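Local coordinates for protein apicoplast TIC22, putative (Plasmodium falciparum 3D7, PDB 4E6Z) that acts as an essential chaperone in the import of proteins into the apicoplast, the relict plastid of the malaria parasite, at residues E221-E224 and E225-K229; S260-S263 and V264-L267. All coordinates share one frame; numbering follows the deposited sequence.

How the contacts relate
Both contacts are local: each is made between successive turns of one continuous stretch, helical except at one end, and they follow one another along the chain. Contact 1 lies in the last turns of helix 216-227, at the surface and about 24 Å from the centre of the chain; contact 2 forms the first turns of helix 261-272, about 11 Å from that centre. Their own centres are about 21 Å apart, and the nearest atoms, about 6 Å apart, do not touch. The two helices are linked at the other end of helix 216-227: Asp215, just before it, and Asp218, in its first turn, are hydrogen-bonded to Ser260 OG and Thr261 N of contact 2. Neither contact includes a bound ligand.

Contact 1: E221-E224 and E225-K229; sequences EAIE and EQKNK
Glu224 and Lys227 form an i to i+3 salt bridge on the exposed side of helix 216-227, a local contact within its last turns. Carboxylate oxygen OE2 of Glu224 stands 3.4 Å from NZ of Lys227. The same OE2 lies still nearer, at 3.1 Å, to CE of Lys227, and the carboxylate therefore meets the end of the lysine chain over both its last carbon and its ammonium group. Two bends bring the charges together: Glu224 folds at chi2 (-49°) and Lys227 at chi3 (-61°).

The aliphatic part of Lys227 has a second task. It runs alongside Ile223 in the same direction, its CG 4.0 Å from the CG2 branch of the isoleucine. Ile223 is buried, as suits its branched hydrocarbon, and faces Ala197 of strand 193-203 and Tyr236; Lys227 also touches that tyrosine. Small Ala222 fits close to the sheet, against Leu200.

Beneath the side chains the main chain keeps its helical bonds. Glu225 N donates to Glu221 O at 3.2 Å, and Lys227 N reaches Ile223 O at 2.8 Å almost head-on, with a C=O...N angle of 163°. Gln226 N gives a longer bond to Ala222 O and a weak one to Ile223 O. Beyond it, Lys229 N is bonded to Gln226 O, a shorter i to i+3 link. Taken together, this is the pattern of an amphipathic helix packed on a beta-sheet: hydrocarbon toward strand 193-203, charged and polar side chains, one pair of them salt-bridged, toward water.

Contact 2: S260-S263 and V264-L267; sequences STQS and VKYL
Ser260 and Val264 meet across the first turn of helix 261-272, where the backbone bond from Val264 N to Ser260 O, 3.1 Å long, opens the helical series. Lys265 N follows to Thr261 O at 2.9 Å and Tyr266 N to Gln262 O at 2.8 Å; Tyr266 N also bonds weakly to Ser263 O.

Capping comes next. Ser260 is the N-cap, and its OG accepts from Gln262 N and, at a straight 168°, from Ser263 N; both bonds are 3.3 Å and weak. A short hydroxyl side chain suits this place because it can turn back over the open N-H groups. The same OG is hydrogen-bonded to Asp215, while Thr261 N is bonded to Asp218.

Hydrocarbon groups of the second turn rest against carbonyl oxygens of the first. Val264 sets CG2, the branch beside its own backbone N, 3.5 Å from Ser260 O, and CB of Lys265 rests 3.2 Å from Thr261 O. Leu267 brings CG to within 3.7 Å of Ser263 O; its truly nonpolar contact is with Phe80.

The buried polar ends look outward from the helix. Small Ser263 fits against Pro78, Phe80 and Pro106, its OG bonded to Leu104 O. With CG opposite the backbone N (chi1 -168°), Tyr266 swings its ring away from the preceding turn to meet Phe80 nearly at right angles. The chemistry implies a helix fixed twice: two carboxylates at its N-terminal end probably ease its dipole, and the hydroxyls of Ser263 and Tyr266 tie the buried face to Leu104 O and to Glu110 of helix 106-119.

Contact 1: E221-E224 and E225-K229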
loop_
_atom_site.group_PDB
_atom_site.type_symbol
_atom_site.label_atom_id
_atom_site.label_comp_id
_atom_site.label_asym_id
_atom_site.label_seq_id
_atom_site.Cartn_x
_atom_site.Cartn_y
_atom_site.Cartn_z
ATOM N N GLU A 221 11.556 13.006 -3.665
ATOM C CA GLU A 221 12.677 13.182 -2.758
ATOM C C GLU A 221 13.915 12.483 -3.307
ATOM O O GLU A 221 15.031 12.985 -3.171
ATOM C CB GLU A 221 12.327 12.645 -1.371
ATOM C CG GLU A 221 13.093 13.308 -0.246
ATOM C CD GLU A 221 12.257 13.457 1.011
ATOM O OE1 GLU A 221 12.496 14.420 1.771
ATOM O OE2 GLU A 221 11.352 12.622 1.232
ATOM N N ALA A 222 13.709 11.329 -3.934
ATOM C CA ALA A 222 14.807 10.558 -4.510
ATOM C C ALA A 222 15.330 11.216 -5.790
ATOM O O ALA A 222 16.504 11.086 -6.138
ATOM C CB ALA A 222 14.366 9.125 -4.779
ATOM N N ILE A 223 14.442 11.919 -6.483
ATOM C CA ILE A 223 14.806 12.658 -7.682
ATOM C C ILE A 223 15.694 13.846 -7.328
ATOM O O ILE A 223 16.715 14.080 -7.968
ATOM C CB ILE A 223 13.556 13.157 -8.430
ATOM C CG1 ILE A 223 12.829 11.982 -9.085
ATOM C CG2 ILE A 223 13.938 14.188 -9.471
ATOM C CD1 ILE A 223 11.454 12.330 -9.623
ATOM N N GLU A 224 15.303 14.590 -6.297
ATOM C CA GLU A 224 16.073 15.750 -5.861
ATOM C C GLU A 224 17.467 15.359 -5.387
ATOM O O GLU A 224 18.428 16.095 -5.601
ATOM C CB GLU A 224 15.332 16.522 -4.766
ATOM C CG GLU A 224 14.131 17.294 -5.280
ATOM C CD GLU A 224 14.470 18.135 -6.499
ATOM O OE1 GLU A 224 15.289 19.072 -6.371
ATOM O OE2 GLU A 224 13.921 17.857 -7.587
ATOM N N GLU A 225 17.574 14.203 -4.742
ATOM C CA GLU A 225 18.876 13.696 -4.328
ATOM C C GLU A 225 19.749 13.436 -5.552
ATOM O O GLU A 225 20.968 13.606 -5.511
ATOM C CB GLU A 225 18.722 12.405 -3.524
ATOM C CG GLU A 225 20.043 11.738 -3.175
ATOM C CD GLU A 225 19.861 10.346 -2.600
ATOM O OE1 GLU A 225 20.873 9.627 -2.448
ATOM O OE2 GLU A 225 18.707 9.968 -2.303
ATOM N N GLN A 226 19.111 13.020 -6.640
ATOM C CA GLN A 226 19.826 12.694 -7.863
ATOM C C GLN A 226 20.228 13.954 -8.625
ATOM O O GLN A 226 21.350 14.058 -9.113
ATOM C CB GLN A 226 18.979 11.784 -8.754
ATOM C CG GLN A 226 19.725 11.263 -9.960
ATOM C CD GLN A 226 20.929 10.435 -9.572
ATOM O OE1 GLN A 226 20.901 9.717 -8.573
ATOM N NE2 GLN A 226 21.994 10.528 -10.362
ATOM N N LYS A 227 19.309 14.910 -8.716
ATOM C CA LYS A 227 19.577 16.153 -9.424
ATOM C C LYS A 227 20.636 16.998 -8.717
ATOM O O LYS A 227 21.469 17.633 -9.365
ATOM C CB LYS A 227 18.290 16.955 -9.628
ATOM C CG LYS A 227 17.239 16.214 -10.439
ATOM C CD LYS A 227 16.293 17.165 -11.161
ATOM C CE LYS A 227 15.520 18.043 -10.197
ATOM N NZ LYS A 227 14.353 18.694 -10.867
ATOM N N ASN A 228 20.607 16.994 -7.390
ATOM C CA ASN A 228 21.562 17.767 -6.603
ATOM C C ASN A 228 23.004 17.297 -6.776
ATOM O O ASN A 228 23.938 17.969 -6.337
ATOM C CB ASN A 228 21.185 17.741 -5.119
ATOM C CG ASN A 228 19.879 18.460 -4.835
ATOM O OD1 ASN A 228 19.405 19.255 -5.647
ATOM N ND2 ASN A 228 19.293 18.185 -3.674
ATOM N N LYS A 229 23.183 16.144 -7.415
ATOM C CA LYS A 229 24.512 15.565 -7.592
ATOM C C LYS A 229 24.772 15.137 -9.034
ATOM O O LYS A 229 25.794 14.515 -9.334
ATOM C CB LYS A 229 24.703 14.381 -6.641
ATOM C CG LYS A 229 24.513 14.741 -5.179
ATOM C CD LYS A 229 24.618 13.522 -4.282
ATOM C CE LYS A 229 24.388 13.898 -2.826
ATOM N NZ LYS A 229 24.439 12.716 -1.921
#

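Contact 2: S260-S263 and V264-L267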
loop_
_atom_site.group_PDB
_atom_site.type_symbol
_atom_site.label_atom_id
_atom_site.label_comp_id
_atom_site.label_asym_id
_atom_site.label_seq_id
_atom_site.Cartn_x
_atom_site.Cartn_y
_atom_site.Cartn_z
ATOM N N SER A 260 5.964 3.346 1.488
ATOM C CA SER A 260 5.798 4.662 2.083
ATOM C C SER A 260 6.682 4.753 3.317
ATOM O O SER A 260 6.559 3.937 4.228
ATOM C CB SER A 260 4.336 4.882 2.478
ATOM O OG SER A 260 4.190 6.058 3.254
ATOM N N THR A 261 7.581 5.732 3.349
ATOM C CA THR A 261 8.460 5.888 4.504
ATOM C C THR A 261 7.644 6.173 5.765
ATOM O O THR A 261 8.063 5.845 6.874
ATOM C CB THR A 261 9.512 6.997 4.297
ATOM O OG1 THR A 261 8.859 8.262 4.138
ATOM C CG2 THR A 261 10.368 6.705 3.071
ATOM N N GLN A 262 6.478 6.782 5.589
ATOM C CA GLN A 262 5.582 7.031 6.712
ATOM C C GLN A 262 4.965 5.738 7.247
ATOM O O GLN A 262 4.919 5.521 8.458
ATOM C CB GLN A 262 4.491 8.034 6.336
ATOM C CG GLN A 262 4.946 9.482 6.382
ATOM C CD GLN A 262 3.782 10.451 6.440
ATOM O OE1 GLN A 262 2.690 10.161 5.947
ATOM N NE2 GLN A 262 4.007 11.609 7.053
ATOM N N SER A 263 4.494 4.884 6.343
ATOM C CA SER A 263 3.963 3.584 6.736
ATOM C C SER A 263 4.984 2.812 7.563
ATOM O O SER A 263 4.649 2.224 8.594
ATOM C CB SER A 263 3.573 2.759 5.509
ATOM O OG SER A 263 2.510 3.367 4.799
ATOM N N VAL A 264 6.234 2.818 7.108
ATOM C CA VAL A 264 7.297 2.094 7.797
ATOM C C VAL A 264 7.598 2.727 9.153
ATOM O O VAL A 264 7.705 2.036 10.166
ATOM C CB VAL A 264 8.585 2.028 6.954
ATOM C CG1 VAL A 264 9.705 1.372 7.746
ATOM C CG2 VAL A 264 8.330 1.272 5.661
ATOM N N LYS A 265 7.724 4.049 9.160
ATOM C CA LYS A 265 7.973 4.801 10.381
ATOM C C LYS A 265 6.863 4.552 11.404
ATOM O O LYS A 265 7.098 4.572 12.611
ATOM C CB LYS A 265 8.051 6.289 10.043
ATOM C CG LYS A 265 9.095 7.073 10.809
ATOM C CD LYS A 265 9.565 8.261 9.982
ATOM C CE LYS A 265 8.388 8.978 9.332
ATOM N NZ LYS A 265 8.827 9.980 8.319
ATOM N N TYR A 266 5.652 4.310 10.907
ATOM C CA TYR A 266 4.477 4.112 11.753
ATOM C C TYR A 266 4.550 2.806 12.537
ATOM O O TYR A 266 3.926 2.670 13.589
ATOM C CB TYR A 266 3.202 4.141 10.906
ATOM C CG TYR A 266 1.930 4.235 11.712
ATOM C CD1 TYR A 266 1.274 3.093 12.149
ATOM C CD2 TYR A 266 1.380 5.469 12.033
ATOM C CE1 TYR A 266 0.112 3.176 12.888
ATOM C CE2 TYR A 266 0.218 5.562 12.771
ATOM C CZ TYR A 266 -0.412 4.412 13.194
ATOM O OH TYR A 266 -1.570 4.496 13.927
ATOM N N LEU A 267 5.312 1.847 12.022
ATOM C CA LEU A 267 5.483 0.566 12.697
ATOM C C LEU A 267 6.176 0.747 14.041
ATOM O O LEU A 267 5.973 -0.043 14.963
ATOM C CB LEU A 267 6.284 -0.402 11.827
ATOM C CG LEU A 267 5.685 -0.756 10.467
ATOM C CD1 LEU A 267 6.599 -1.716 9.716
ATOM C CD2 LEU A 267 4.307 -1.346 10.639
#